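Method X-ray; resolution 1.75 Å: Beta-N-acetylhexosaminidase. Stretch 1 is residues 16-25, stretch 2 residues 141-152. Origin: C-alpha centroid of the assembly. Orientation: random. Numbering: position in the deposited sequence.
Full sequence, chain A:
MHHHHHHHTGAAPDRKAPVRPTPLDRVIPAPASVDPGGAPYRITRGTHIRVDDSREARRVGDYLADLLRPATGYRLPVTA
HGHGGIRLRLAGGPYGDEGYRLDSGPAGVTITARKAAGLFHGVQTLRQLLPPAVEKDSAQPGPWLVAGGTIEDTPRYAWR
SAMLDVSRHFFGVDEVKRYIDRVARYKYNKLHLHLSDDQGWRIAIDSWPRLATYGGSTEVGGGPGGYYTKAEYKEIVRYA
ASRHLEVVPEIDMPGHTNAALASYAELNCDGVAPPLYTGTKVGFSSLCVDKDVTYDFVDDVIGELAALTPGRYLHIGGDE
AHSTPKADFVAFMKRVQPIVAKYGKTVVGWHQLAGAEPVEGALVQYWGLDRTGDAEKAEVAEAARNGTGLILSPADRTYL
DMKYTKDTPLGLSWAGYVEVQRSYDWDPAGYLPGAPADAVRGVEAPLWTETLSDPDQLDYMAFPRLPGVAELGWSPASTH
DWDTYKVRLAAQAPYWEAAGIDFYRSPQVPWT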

# COMPACT_ATOMS: atom_id res chain seq x y z
N LYS A 16 -0.79 5.85 27.89
CA LYS A 16 0.54 5.75 27.28
C LYS A 16 1.37 4.57 27.77
O LYS A 16 2.13 3.97 27.01
N ALA A 17 1.24 4.25 29.05
CA ALA A 17 2.00 3.14 29.64
C ALA A 17 1.10 2.36 30.59
O ALA A 17 1.20 2.50 31.81
N PRO A 18 0.21 1.52 30.04
CA PRO A 18 -0.73 0.70 30.80
C PRO A 18 -0.07 -0.13 31.90
O PRO A 18 1.07 -0.57 31.76
N VAL A 19 -0.81 -0.35 32.98
CA VAL A 19 -0.31 -1.14 34.10
C VAL A 19 -0.14 -2.59 33.65
O VAL A 19 0.84 -3.25 33.98
N ARG A 20 -1.12 -3.08 32.88
CA ARG A 20 -1.09 -4.44 32.38
C ARG A 20 -0.93 -4.46 30.86
O ARG A 20 -1.21 -3.46 30.19
N PRO A 21 -0.47 -5.58 30.30
CA PRO A 21 -0.30 -5.67 28.84
C PRO A 21 -1.62 -5.67 28.08
O PRO A 21 -2.63 -6.16 28.58
N THR A 22 -1.60 -5.12 26.87
CA THR A 22 -2.80 -5.09 26.05
C THR A 22 -3.12 -6.54 25.67
O THR A 22 -2.22 -7.36 25.54
N PRO A 23 -4.42 -6.86 25.51
CA PRO A 23 -4.83 -8.22 25.15
C PRO A 23 -4.10 -8.75 23.92
O PRO A 23 -3.84 -8.00 22.97
N LEU A 24 -3.77 -10.04 23.94
CA LEU A 24 -3.06 -10.67 22.84
C LEU A 24 -3.77 -10.58 21.49
O LEU A 24 -3.13 -10.61 20.45
N ASP A 25 -5.09 -10.45 21.52
CA ASP A 25 -5.87 -10.37 20.28
C ASP A 25 -6.10 -8.95 19.80
O ASP A 25 -6.65 -8.74 18.71
N PRO A 141 9.85 4.61 30.75
CA PRO A 141 9.87 3.63 31.84
C PRO A 141 9.25 2.28 31.47
O PRO A 141 9.53 1.27 32.11
N GLY A 142 8.41 2.28 30.44
CA GLY A 142 7.74 1.05 30.07
C GLY A 142 6.49 0.96 30.93
O GLY A 142 5.86 1.98 31.16
N PRO A 143 6.12 -0.23 31.44
CA PRO A 143 6.77 -1.54 31.29
C PRO A 143 6.64 -2.07 29.86
O PRO A 143 5.63 -1.83 29.20
N TRP A 144 7.65 -2.80 29.40
CA TRP A 144 7.64 -3.36 28.06
C TRP A 144 7.05 -4.77 28.09
O TRP A 144 7.75 -5.76 27.88
N LEU A 145 5.75 -4.83 28.36
CA LEU A 145 5.03 -6.09 28.48
C LEU A 145 4.43 -6.60 27.17
O LEU A 145 3.96 -5.82 26.34
N VAL A 146 4.46 -7.92 27.01
CA VAL A 146 3.90 -8.59 25.84
C VAL A 146 3.01 -9.72 26.36
O VAL A 146 3.50 -10.69 26.93
N ALA A 147 1.70 -9.58 26.16
CA ALA A 147 0.74 -10.58 26.61
C ALA A 147 1.21 -12.01 26.34
O ALA A 147 1.80 -12.30 25.30
N GLY A 148 0.95 -12.90 27.29
CA GLY A 148 1.36 -14.28 27.14
C GLY A 148 0.41 -15.10 26.28
O GLY A 148 -0.79 -14.84 26.24
N GLY A 149 0.97 -16.08 25.58
CA GLY A 149 0.14 -16.93 24.74
C GLY A 149 0.76 -17.21 23.39
O GLY A 149 1.95 -16.99 23.17
N THR A 150 -0.06 -17.70 22.47
CA THR A 150 0.41 -18.03 21.13
C THR A 150 -0.49 -17.47 20.04
O THR A 150 -1.72 -17.52 20.14
N ILE A 151 0.13 -16.92 19.01
CA ILE A 151 -0.58 -16.38 17.86
C ILE A 151 -0.05 -17.13 16.64
O ILE A 151 1.16 -17.25 16.45
N GLU A 152 -0.96 -17.66 15.82
CA GLU A 152 -0.58 -18.35 14.59
C GLU A 152 -1.31 -17.52 13.55
O GLU A 152 -2.53 -17.38 13.60

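An irregular segment and a partly stranded one can pack closely without a single direct hydrogen bond, and this contact illustrates how apolar side chains and water divide the task. At its centre Leu24, with chi1 t and chi2 p, points toward the second stretch and loses more surface there than any other residue. Its CB lies 4.0 Å from Ala147 CB, its CD1 meets Ile151 CD1 at 3.6 Å, and its CD2 sits 3.8 Å from Gly149 CA. The last approach depends on glycine: an ideal CB on Gly149 would fall 2.7 Å from Leu24 CD2, and the backbone angles there themselves call for glycine. Ile151 (chi1 m, chi2 t) points toward the first stretch, its CD1 also 3.6 Å from Leu24 O. Leu24 O, buried here, finds no polar partner in the model.

Further along, Pro21 points inward, its CB 3.7 Å from Leu145 CB and 4.5 Å from Ala147 CB. Leu145 (m, t) also brings CD1 within 3.7 Å of Val19 O and 4.0 Å of Arg20 NH2; the arginine leaves its backbone pointing away, yet its end returns.

Water supplies the polar links. One molecule donates to Thr22 O and accepts from Ala147 N, both at 2.8 Å; another donates to Pro18 O (2.9 Å) and Pro143 O (2.8 Å), bridging backbones that never bond directly.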

# COMPACT_ATOMS: atom_id res chain seq x y z
CB LYS A 16 1.31 7.05 27.51
CG LYS A 16 0.65 8.30 26.94
CD LYS A 16 -0.62 8.68 27.69
CE LYS A 16 -1.24 9.95 27.13
NZ LYS A 16 -2.50 10.33 27.84
CB ALA A 17 3.22 3.67 30.38
CB PRO A 18 -1.37 -0.18 29.73
CG PRO A 18 -1.34 0.70 28.52
CD PRO A 18 0.04 1.29 28.59
CB VAL A 19 -1.30 -1.11 35.29
CG1 VAL A 19 -0.83 -2.04 36.39
CG2 VAL A 19 -1.44 0.31 35.81
CB ARG A 20 -2.38 -5.16 32.78
CG ARG A 20 -2.60 -5.19 34.29
CD ARG A 20 -2.48 -6.60 34.86
NE ARG A 20 -1.31 -7.33 34.37
CZ ARG A 20 -0.05 -6.92 34.47
NH1 ARG A 20 0.23 -5.76 35.06
NH2 ARG A 20 0.94 -7.67 34.00
CB PRO A 21 0.47 -6.97 28.67
CG PRO A 21 -0.06 -7.82 29.78
CD PRO A 21 -0.09 -6.85 30.95
CB THR A 22 -2.59 -4.26 24.76
OG1 THR A 22 -1.58 -4.88 23.96
CG2 THR A 22 -2.16 -2.84 25.11
CB PRO A 23 -6.33 -8.07 24.92
CG PRO A 23 -6.70 -6.99 25.89
CD PRO A 23 -5.59 -5.99 25.68
CB LEU A 24 -2.79 -12.15 23.18
CG LEU A 24 -1.92 -12.96 22.23
CD1 LEU A 24 -0.51 -12.39 22.20
CD2 LEU A 24 -1.89 -14.42 22.68
CB ASP A 25 -7.24 -11.03 20.49
CG ASP A 25 -8.17 -10.17 21.33
OD1 ASP A 25 -7.82 -9.87 22.49
OD2 ASP A 25 -9.25 -9.79 20.83
CB PRO A 141 9.07 4.32 32.95
CG PRO A 141 9.17 5.77 32.62
CD PRO A 141 9.03 5.78 31.13
CB PRO A 143 6.01 -2.43 32.28
CG PRO A 143 5.38 -1.46 33.23
CD PRO A 143 4.96 -0.33 32.34
CB TRP A 144 9.06 -3.37 27.49
CG TRP A 144 9.68 -2.01 27.56
CD1 TRP A 144 10.77 -1.63 28.30
CD2 TRP A 144 9.20 -0.82 26.91
NE1 TRP A 144 10.99 -0.28 28.15
CE2 TRP A 144 10.05 0.24 27.31
CE3 TRP A 144 8.14 -0.55 26.04
CZ2 TRP A 144 9.86 1.55 26.86
CZ3 TRP A 144 7.96 0.75 25.59
CH2 TRP A 144 8.82 1.79 26.00
CB LEU A 145 3.91 -5.94 29.50
CG LEU A 145 4.34 -5.59 30.93
CD1 LEU A 145 3.12 -5.18 31.75
CD2 LEU A 145 5.02 -6.80 31.55
CB VAL A 146 5.00 -9.19 24.96
CG1 VAL A 146 4.38 -9.85 23.73
CG2 VAL A 146 5.99 -8.11 24.54
CB ALA A 147 -0.61 -10.34 25.94
CB THR A 150 0.49 -19.55 20.94
OG1 THR A 150 1.49 -20.09 21.81
CG2 THR A 150 0.84 -19.89 19.49
CB ILE A 151 -0.30 -14.86 17.64
CG1 ILE A 151 -0.96 -14.03 18.74
CG2 ILE A 151 -0.81 -14.43 16.27
CD1 ILE A 151 -0.74 -12.53 18.61
CB GLU A 152 -1.06 -19.80 14.61
CG GLU A 152 -0.40 -20.61 15.72
CD GLU A 152 -0.50 -22.10 15.51
OE1 GLU A 152 0.20 -22.63 14.61
OE2 GLU A 152 -1.29 -22.75 16.23
O HOH W 1 3.02 -0.80 29.66
O HOH W 2 0.51 -7.34 24.95